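Local coordinates for type IV secretion system protein DotB (PDB 6GEF) that probably hydrolyses ATP to help drive a type IVb secretion system, as an AAA+ ATPase of the GspE family found here in a six-chain assembly, at residues A53-I58 against S65-G70; I57-V62 against T145-M150; L90-S95 against T110-F115. One frame throughout, in Å; residues are numbered along the deposited sequence.

Overall arrangement
All three contacts belong to the six-stranded antiparallel sheet and its helices. The probable P-loop, Gly184 to Ser191, follows strand 179-183 of the separate mixed sheet. Contacts 1 and 2 share Ile57 and Ile58, because strand 53-59 lies between strands 65-68 and 143-153. Their centres are about 12 Å apart, and a probable hydrogen bond from Met150 N to Ile56 O, 2.9 Å, joins them. Contact 3 adds helix 82-93 and strand 108-115. Its centre is about 14 Å from that of contact 2, which it meets where Met150 SD packs 4.1 Å from Tyr112 CD2. Contacts 1 and 3, about 17 Å apart between centres, do not touch. Contacts 1 and 2 also border a second subunit.

Contact 1: residues A53-I58 against S65-G70; sequences ASDIII and SAKVKG
A beta hairpin of strands 53-59 and 65-68 forms this contact, in the antiparallel sheet of the N-terminal half. Ile57 and Ser65 make the hydrogen-bonded pair nearest the turn. Ser65 N gives a nearly straight bond to Ile57 O, 2.9 Å, and Ile57 N returns one to Ser65 O. Both donors lie in the carbonyl planes. Lys67 N then donates to Asp55 O at 2.6 Å, in a more bent bond of 144°. At the corner of the chain, Ser54 N reaches Lys67 O at 2.9 Å, but from above the carbonyl plane.

The side chains divide between two faces. Ala53, Ile56, Ala66 and Val68 share one. There the methyl of Ala53 touches two neighbours across the strands, with CB 3.6 Å from Ala66 CB and 3.4 Å from Val68 CG2. Phe48 of helix 38-50 packs on Ile56 and Ala66.

On the other face Lys67 crosses Asp55 obliquely. The lysine is extended beyond CG and runs past the acid, leaving NZ 5.5 Å from Asp55 OD1. NZ instead bonds Asn258 OD1 and Thr256 O of the second subunit. The Asp55 charge may still favour the ammonium group, but its hydrogen bonds tie this hairpin to the second subunit.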
loop_
_atom_site.group_PDB
_atom_site.type_symbol
_atom_site.label_atom_id
_atom_site.label_comp_id
_atom_site.label_asym_id
_atom_site.label_seq_id
_atom_site.Cartn_x
_atom_site.Cartn_y
_atom_site.Cartn_z
ATOM N N ALA A 53 38.867 -29.668 9.751
ATOM C CA ALA A 53 37.836 -29.377 8.756
ATOM C C ALA A 53 36.977 -28.221 9.234
ATOM O O ALA A 53 36.559 -28.180 10.384
ATOM C CB ALA A 53 36.973 -30.600 8.508
ATOM N N SER A 54 36.714 -27.263 8.350
ATOM C CA SER A 54 35.838 -26.155 8.662
ATOM C C SER A 54 34.374 -26.574 8.623
ATOM O O SER A 54 33.577 -26.163 9.468
ATOM C CB SER A 54 36.100 -24.983 7.724
ATOM O OG SER A 54 36.139 -25.402 6.391
ATOM N N ASP A 55 34.004 -27.385 7.664
ATOM C CA ASP A 55 32.601 -27.745 7.422
ATOM C C ASP A 55 32.511 -29.241 7.157
ATOM O O ASP A 55 33.397 -29.827 6.553
ATOM C CB ASP A 55 32.001 -26.989 6.206
ATOM C CG ASP A 55 32.374 -25.512 6.181
ATOM O OD1 ASP A 55 33.531 -25.206 5.814
ATOM O OD2 ASP A 55 31.546 -24.686 6.602
ATOM N N ILE A 56 31.437 -29.844 7.633
ATOM C CA ILE A 56 31.142 -31.250 7.425
ATOM C C ILE A 56 29.740 -31.347 6.813
ATOM O O ILE A 56 28.805 -30.672 7.247
ATOM C CB ILE A 56 31.209 -32.067 8.734
ATOM C CG1 ILE A 56 30.495 -33.414 8.537
ATOM C CG2 ILE A 56 30.629 -31.336 9.871
ATOM C CD1 ILE A 56 30.450 -34.276 9.776
ATOM N N ILE A 57 29.623 -32.160 5.777
ATOM C CA ILE A 57 28.407 -32.317 5.013
ATOM C C ILE A 57 27.960 -33.753 5.109
ATOM O O ILE A 57 28.703 -34.661 4.738
ATOM C CB ILE A 57 28.617 -31.906 3.515
ATOM C CG1 ILE A 57 29.316 -30.551 3.448
ATOM C CG2 ILE A 57 27.288 -31.847 2.804
ATOM C CD1 ILE A 57 29.462 -30.039 2.039
ATOM N N ILE A 58 26.738 -33.956 5.569
ATOM C CA ILE A 58 26.083 -35.267 5.576
ATOM C C ILE A 58 24.926 -35.203 4.599
ATOM O O ILE A 58 23.969 -34.465 4.815
ATOM C CB ILE A 58 25.602 -35.656 6.979
ATOM C CG1 ILE A 58 26.723 -35.497 8.013
ATOM C CG2 ILE A 58 25.059 -37.060 6.985
ATOM C CD1 ILE A 58 27.025 -34.080 8.431
ATOM N N SER A 65 31.178 -36.065 4.358
ATOM C CA SER A 65 32.238 -35.289 3.759
ATOM C C SER A 65 32.471 -34.023 4.557
ATOM O O SER A 65 31.561 -33.516 5.225
ATOM C CB SER A 65 31.881 -34.913 2.311
ATOM O OG SER A 65 31.541 -36.037 1.539
ATOM N N ALA A 66 33.707 -33.535 4.500
ATOM C CA ALA A 66 34.080 -32.317 5.212
ATOM C C ALA A 66 34.990 -31.490 4.308
ATOM O O ALA A 66 35.750 -32.030 3.505
ATOM C CB ALA A 66 34.777 -32.624 6.524
ATOM N N LYS A 67 34.911 -30.178 4.456
ATOM C CA LYS A 67 35.861 -29.264 3.865
ATOM C C LYS A 67 37.043 -29.086 4.826
ATOM O O LYS A 67 37.124 -28.155 5.598
ATOM C CB LYS A 67 35.185 -27.927 3.534
ATOM C CG LYS A 67 34.311 -27.986 2.309
ATOM C CD LYS A 67 33.879 -26.613 1.883
ATOM C CE LYS A 67 33.026 -26.638 0.619
ATOM N NZ LYS A 67 32.455 -25.284 0.384
ATOM N N VAL A 68 37.975 -30.003 4.730
ATOM C CA VAL A 68 39.287 -29.868 5.367
ATOM C C VAL A 68 40.134 -28.919 4.484
ATOM O O VAL A 68 40.287 -29.138 3.283
ATOM C CB VAL A 68 39.980 -31.209 5.510
ATOM C CG1 VAL A 68 41.411 -31.030 5.981
ATOM C CG2 VAL A 68 39.211 -32.115 6.445
ATOM N N LYS A 69 40.622 -27.848 5.113
ATOM C CA LYS A 69 41.465 -26.877 4.448
ATOM C C LYS A 69 40.988 -26.541 3.047
ATOM O O LYS A 69 41.673 -26.762 2.026
ATOM C CB LYS A 69 42.925 -27.338 4.474
ATOM C CG LYS A 69 43.558 -27.165 5.878
ATOM C CD LYS A 69 44.534 -28.325 6.149
ATOM C CE LYS A 69 44.963 -28.341 7.595
ATOM N NZ LYS A 69 46.066 -29.292 7.838
ATOM N N GLY A 70 39.724 -26.161 2.980
ATOM C CA GLY A 70 39.137 -25.672 1.725
ATOM C C GLY A 70 38.877 -26.709 0.649
ATOM O O GLY A 70 38.256 -26.366 -0.333
#

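Contact 2: residues I57-V62 against T145-M150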
loop_
_atom_site.group_PDB
_atom_site.type_symbol
_atom_site.label_atom_id
_atom_site.label_comp_id
_atom_site.label_asym_id
_atom_site.label_seq_id
_atom_site.Cartn_x
_atom_site.Cartn_y
_atom_site.Cartn_z
ATOM N N ILE A 57 29.623 -32.160 5.777
ATOM C CA ILE A 57 28.407 -32.317 5.013
ATOM C C ILE A 57 27.960 -33.753 5.109
ATOM O O ILE A 57 28.703 -34.661 4.738
ATOM C CB ILE A 57 28.617 -31.906 3.515
ATOM C CG1 ILE A 57 29.316 -30.551 3.448
ATOM C CG2 ILE A 57 27.288 -31.847 2.804
ATOM C CD1 ILE A 57 29.462 -30.039 2.039
ATOM N N ILE A 58 26.738 -33.956 5.569
ATOM C CA ILE A 58 26.083 -35.267 5.576
ATOM C C ILE A 58 24.926 -35.203 4.599
ATOM O O ILE A 58 23.969 -34.465 4.815
ATOM C CB ILE A 58 25.602 -35.656 6.979
ATOM C CG1 ILE A 58 26.723 -35.497 8.013
ATOM C CG2 ILE A 58 25.059 -37.060 6.985
ATOM C CD1 ILE A 58 27.025 -34.080 8.431
ATOM N N LYS A 59 25.033 -35.970 3.518
ATOM C CA LYS A 59 23.932 -36.112 2.560
ATOM C C LYS A 59 23.819 -37.571 2.162
ATOM O O LYS A 59 24.812 -38.288 2.084
ATOM C CB LYS A 59 24.160 -35.249 1.318
ATOM C CG LYS A 59 22.939 -35.110 0.451
ATOM C CD LYS A 59 23.299 -34.386 -0.863
ATOM C CE LYS A 59 23.833 -35.351 -1.911
ATOM N NZ LYS A 59 23.271 -35.002 -3.269
ATOM N N GLN A 60 22.584 -37.998 1.906
ATOM C CA GLN A 60 22.331 -39.319 1.334
ATOM C C GLN A 60 23.133 -39.526 0.022
ATOM O O GLN A 60 23.432 -38.537 -0.677
ATOM C CB GLN A 60 20.858 -39.499 1.047
ATOM C CG GLN A 60 20.422 -40.944 0.921
ATOM C CD GLN A 60 20.777 -41.581 -0.440
ATOM O OE1 GLN A 60 21.184 -40.908 -1.397
ATOM N NE2 GLN A 60 20.650 -42.868 -0.507
ATOM N N GLY A 61 23.546 -40.735 -0.211
ATOM C CA GLY A 61 24.188 -41.087 -1.455
ATOM C C GLY A 61 25.642 -40.724 -1.554
ATOM O O GLY A 61 26.302 -41.148 -2.521
ATOM N N VAL A 62 26.188 -39.985 -0.596
ATOM C CA VAL A 62 27.632 -39.806 -0.469
ATOM C C VAL A 62 28.028 -40.077 0.982
ATOM O O VAL A 62 27.222 -39.918 1.905
ATOM C CB VAL A 62 28.083 -38.391 -0.905
ATOM C CG1 VAL A 62 27.729 -37.370 0.152
ATOM C CG2 VAL A 62 29.563 -38.372 -1.178
ATOM N N THR A 145 14.875 -35.861 1.024
ATOM C CA THR A 145 15.713 -36.157 2.164
ATOM C C THR A 145 16.196 -34.851 2.793
ATOM O O THR A 145 15.890 -33.766 2.345
ATOM C CB THR A 145 16.903 -37.056 1.753
ATOM O OG1 THR A 145 17.962 -36.920 2.712
ATOM C CG2 THR A 145 17.424 -36.655 0.376
ATOM N N ALA A 146 16.973 -34.996 3.864
ATOM C CA ALA A 146 17.709 -33.890 4.459
ATOM C C ALA A 146 19.140 -33.847 3.924
ATOM O O ALA A 146 19.715 -34.859 3.559
ATOM C CB ALA A 146 17.717 -34.059 5.978
ATOM N N GLU A 147 19.670 -32.649 3.890
ATOM C CA GLU A 147 21.133 -32.431 3.872
ATOM C C GLU A 147 21.511 -31.670 5.130
ATOM O O GLU A 147 20.864 -30.678 5.476
ATOM C CB GLU A 147 21.554 -31.635 2.626
ATOM C CG GLU A 147 22.767 -32.219 1.922
ATOM C CD GLU A 147 23.934 -31.272 1.897
ATOM O OE1 GLU A 147 23.729 -30.084 1.551
ATOM O OE2 GLU A 147 25.061 -31.719 2.190
ATOM N N ILE A 148 22.558 -32.129 5.791
ATOM C CA ILE A 148 23.073 -31.501 7.006
ATOM C C ILE A 148 24.421 -30.869 6.681
ATOM O O ILE A 148 25.282 -31.504 6.054
ATOM C CB ILE A 148 23.223 -32.515 8.155
ATOM C CG1 ILE A 148 21.876 -33.172 8.471
ATOM C CG2 ILE A 148 23.774 -31.844 9.384
ATOM C CD1 ILE A 148 21.980 -34.679 8.694
ATOM N N VAL A 149 24.593 -29.617 7.097
ATOM C CA VAL A 149 25.868 -28.929 7.035
ATOM C C VAL A 149 26.211 -28.398 8.407
ATOM O O VAL A 149 25.418 -27.700 9.022
ATOM C CB VAL A 149 25.819 -27.771 6.006
ATOM C CG1 VAL A 149 27.162 -27.070 5.926
ATOM C CG2 VAL A 149 25.474 -28.311 4.619
ATOM N N MET A 150 27.391 -28.756 8.896
ATOM C CA MET A 150 27.888 -28.318 10.198
ATOM C C MET A 150 29.139 -27.484 9.987
ATOM O O MET A 150 30.071 -27.913 9.316
ATOM C CB MET A 150 28.223 -29.516 11.098
ATOM C CG MET A 150 27.154 -30.604 11.091
ATOM S SD MET A 150 27.216 -31.589 12.637
ATOM C CE MET A 150 28.766 -32.375 12.385
#
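Ile58 and Ile148 form the hydrogen-bonded pair at the heart of this contact. Ile58 N donates to Ile148 O at 2.9 Å. Ile148 N answers with an almost straight bond, 178°, to Ile58 O. Both donors lie in the carbonyl planes. Through this reciprocal pair each residue has its N-H and its carbonyl satisfied by the other.

The backbones of Thr145 and Glu147 bond outward instead, to Val138 and Ser136 of strand 128-140. Thr145 OG1 donates to a lone pair of Ala146 O, 2.8 Å away.

Lys59 and Glu147 cross obliquely through their aliphatic parts, but their charged ends have other partners: Lys59 NZ stays 6.6 Å from Glu147 OE2. Lys59 NZ hydrogen-bonds Ile233 O of the second subunit. Glu147 OE1 makes a salt bridge to Arg255 of that subunit, which probably keeps the carboxylate ionised.

On the opposite face Ile58 CD1 lies 4.1 Å from Ile148 CG2, under Ile85 and Ile88 of helix 82-93. Lys59 to Val62 form a type II turn, with Gly61 at the positive-phi position. Central antiparallel strands with one face under helices and the other toward a neighbouring subunit are consistent with the PAS-like N-terminal domain of related secretion ATPases.

Contact 3: residues L90-S95 against T110-F115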
loop_
_atom_site.group_PDB
_atom_site.type_symbol
_atom_site.label_atom_id
_atom_site.label_comp_id
_atom_site.label_asym_id
_atom_site.label_seq_id
_atom_site.Cartn_x
_atom_site.Cartn_y
_atom_site.Cartn_z
ATOM N N LEU A 90 18.448 -36.519 13.495
ATOM C CA LEU A 90 18.026 -36.643 14.893
ATOM C C LEU A 90 19.075 -36.028 15.846
ATOM O O LEU A 90 18.759 -35.180 16.665
ATOM C CB LEU A 90 17.793 -38.095 15.230
ATOM C CG LEU A 90 16.972 -38.375 16.495
ATOM C CD1 LEU A 90 17.709 -37.924 17.790
ATOM C CD2 LEU A 90 15.598 -37.694 16.346
ATOM N N TRP A 91 20.322 -36.431 15.665
ATOM C CA TRP A 91 21.353 -36.086 16.638
ATOM C C TRP A 91 21.764 -34.642 16.508
ATOM O O TRP A 91 21.736 -33.883 17.499
ATOM C CB TRP A 91 22.567 -37.019 16.515
ATOM C CG TRP A 91 22.209 -38.480 16.469
ATOM C CD1 TRP A 91 21.216 -39.102 17.184
ATOM C CD2 TRP A 91 22.821 -39.488 15.668
ATOM N NE1 TRP A 91 21.191 -40.435 16.872
ATOM C CE2 TRP A 91 22.150 -40.695 15.939
ATOM C CE3 TRP A 91 23.858 -39.482 14.736
ATOM C CZ2 TRP A 91 22.505 -41.898 15.327
ATOM C CZ3 TRP A 91 24.210 -40.677 14.122
ATOM C CH2 TRP A 91 23.527 -41.874 14.420
ATOM N N ALA A 92 22.150 -34.225 15.310
ATOM C CA ALA A 92 22.627 -32.849 15.101
ATOM C C ALA A 92 21.533 -31.823 15.364
ATOM O O ALA A 92 21.764 -30.830 16.058
ATOM C CB ALA A 92 23.192 -32.697 13.708
ATOM N N SER A 93 20.325 -32.105 14.877
ATOM C CA SER A 93 19.190 -31.225 15.168
ATOM C C SER A 93 18.929 -31.151 16.680
ATOM O O SER A 93 18.637 -30.086 17.191
ATOM C CB SER A 93 17.954 -31.706 14.423
ATOM O OG SER A 93 17.413 -32.877 15.019
ATOM N N GLY A 94 19.044 -32.284 17.360
ATOM C CA GLY A 94 18.520 -32.392 18.710
ATOM C C GLY A 94 17.021 -32.508 18.813
ATOM O O GLY A 94 16.511 -32.456 19.917
ATOM N N SER A 95 16.310 -32.714 17.704
ATOM C CA SER A 95 14.868 -32.816 17.698
ATOM C C SER A 95 14.446 -34.087 16.977
ATOM O O SER A 95 15.025 -34.439 15.938
ATOM C CB SER A 95 14.238 -31.596 16.994
ATOM O OG SER A 95 12.853 -31.813 16.756
ATOM N N THR A 110 20.607 -24.990 14.223
ATOM C CA THR A 110 20.890 -25.204 15.633
ATOM C C THR A 110 22.398 -25.203 15.836
ATOM O O THR A 110 23.164 -24.908 14.937
ATOM C CB THR A 110 20.240 -26.532 16.128
ATOM O OG1 THR A 110 19.265 -26.985 15.177
ATOM C CG2 THR A 110 19.570 -26.314 17.473
ATOM N N ARG A 111 22.819 -25.523 17.058
ATOM C CA ARG A 111 24.200 -25.771 17.403
ATOM C C ARG A 111 24.368 -27.195 17.909
ATOM O O ARG A 111 23.472 -27.753 18.544
ATOM C CB ARG A 111 24.646 -24.788 18.463
ATOM C CG ARG A 111 24.871 -23.351 17.927
ATOM C CD ARG A 111 24.316 -22.289 18.860
ATOM N NE ARG A 111 22.867 -22.434 19.006
ATOM C CZ ARG A 111 21.956 -21.976 18.153
ATOM N NH1 ARG A 111 20.667 -22.173 18.400
ATOM N NH2 ARG A 111 22.359 -21.339 17.043
ATOM N N TYR A 112 25.509 -27.798 17.596
ATOM C CA TYR A 112 25.809 -29.171 17.945
ATOM C C TYR A 112 27.228 -29.223 18.505
ATOM O O TYR A 112 28.175 -28.894 17.791
ATOM C CB TYR A 112 25.680 -30.080 16.722
ATOM C CG TYR A 112 25.988 -31.542 16.989
ATOM C CD1 TYR A 112 25.045 -32.379 17.564
ATOM C CD2 TYR A 112 27.249 -32.064 16.714
ATOM C CE1 TYR A 112 25.324 -33.707 17.807
ATOM C CE2 TYR A 112 27.546 -33.384 16.942
ATOM C CZ TYR A 112 26.584 -34.209 17.505
ATOM O OH TYR A 112 26.855 -35.539 17.750
ATOM N N GLU A 113 27.356 -29.689 19.748
ATOM C CA GLU A 113 28.632 -29.633 20.460
ATOM C C GLU A 113 29.182 -31.031 20.637
ATOM O O GLU A 113 28.432 -31.978 20.910
ATOM C CB GLU A 113 28.442 -28.983 21.837
ATOM C CG GLU A 113 27.428 -27.864 21.905
ATOM C CD GLU A 113 27.934 -26.542 21.302
ATOM O OE1 GLU A 113 27.131 -25.620 21.090
ATOM O OE2 GLU A 113 29.136 -26.448 21.044
ATOM N N VAL A 114 30.490 -31.172 20.454
ATOM C CA VAL A 114 31.182 -32.451 20.645
ATOM C C VAL A 114 32.438 -32.178 21.463
ATOM O O VAL A 114 33.131 -31.181 21.247
ATOM C CB VAL A 114 31.538 -33.108 19.272
ATOM C CG1 VAL A 114 30.540 -32.749 18.210
ATOM C CG2 VAL A 114 32.913 -32.712 18.816
ATOM N N PHE A 115 32.758 -33.118 22.335
ATOM C CA PHE A 115 33.763 -32.885 23.399
ATOM C C PHE A 115 34.969 -33.753 23.111
ATOM O O PHE A 115 34.840 -34.971 22.902
ATOM C CB PHE A 115 33.197 -33.209 24.796
ATOM C CG PHE A 115 31.938 -32.469 25.132
ATOM C CD1 PHE A 115 30.696 -32.918 24.635
ATOM C CD2 PHE A 115 31.983 -31.304 25.886
ATOM C CE1 PHE A 115 29.539 -32.205 24.886
ATOM C CE2 PHE A 115 30.814 -30.597 26.162
ATOM C CZ PHE A 115 29.589 -31.048 25.663
#
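Tyr112 points its ring at the last turn of helix 82-93. Its CG is anti to the backbone N (chi1 180°), so the ring leaves the strand and extends toward the helix. The ring meets the helix mainly through backbone atoms. CD1 lies 3.5 Å from Ala92 CA, and CE1 lies 3.6 Å from Trp91 O. Both backbone atoms approach the ring obliquely. The Ala92 methyl stands beside the same part of the ring, with CB 4.3 Å from Tyr112 CD1. Trp91 adds its CB, 4.5 Å from CE1, while its indole leads away from the strand and packs on Glu38 of helix 38-50.

No hydrogen bond joins helix and strand here. The contact is helix-on-sheet packing at the rim of the antiparallel sheet, where strand 108-115 is the outermost strand within the chain. The helix 82-93 and the helix 38-50 both lie against this part of the sheet. Phe41 of helix 38-50 meets the Tyr112 ring with the planes at about 45°, so the tyrosine is wedged between the two helices. Val133 of the adjoining strand touches both Ala92 and Tyr112.

At the helix end, Thr110 points toward Ser93, but the approach is loose: OG1 is 3.8 Å from Ser93 O. The Ser93 side chain is turned away from the strand. Its OG accepts from Ser95 N at 2.9 Å in a nearly straight bond (169°), which makes an ST turn. The same OG is hydrogen-bonded to Ala89 O, one turn back. Gly94, between Ser93 and Ser95, leaves the helix with positive phi.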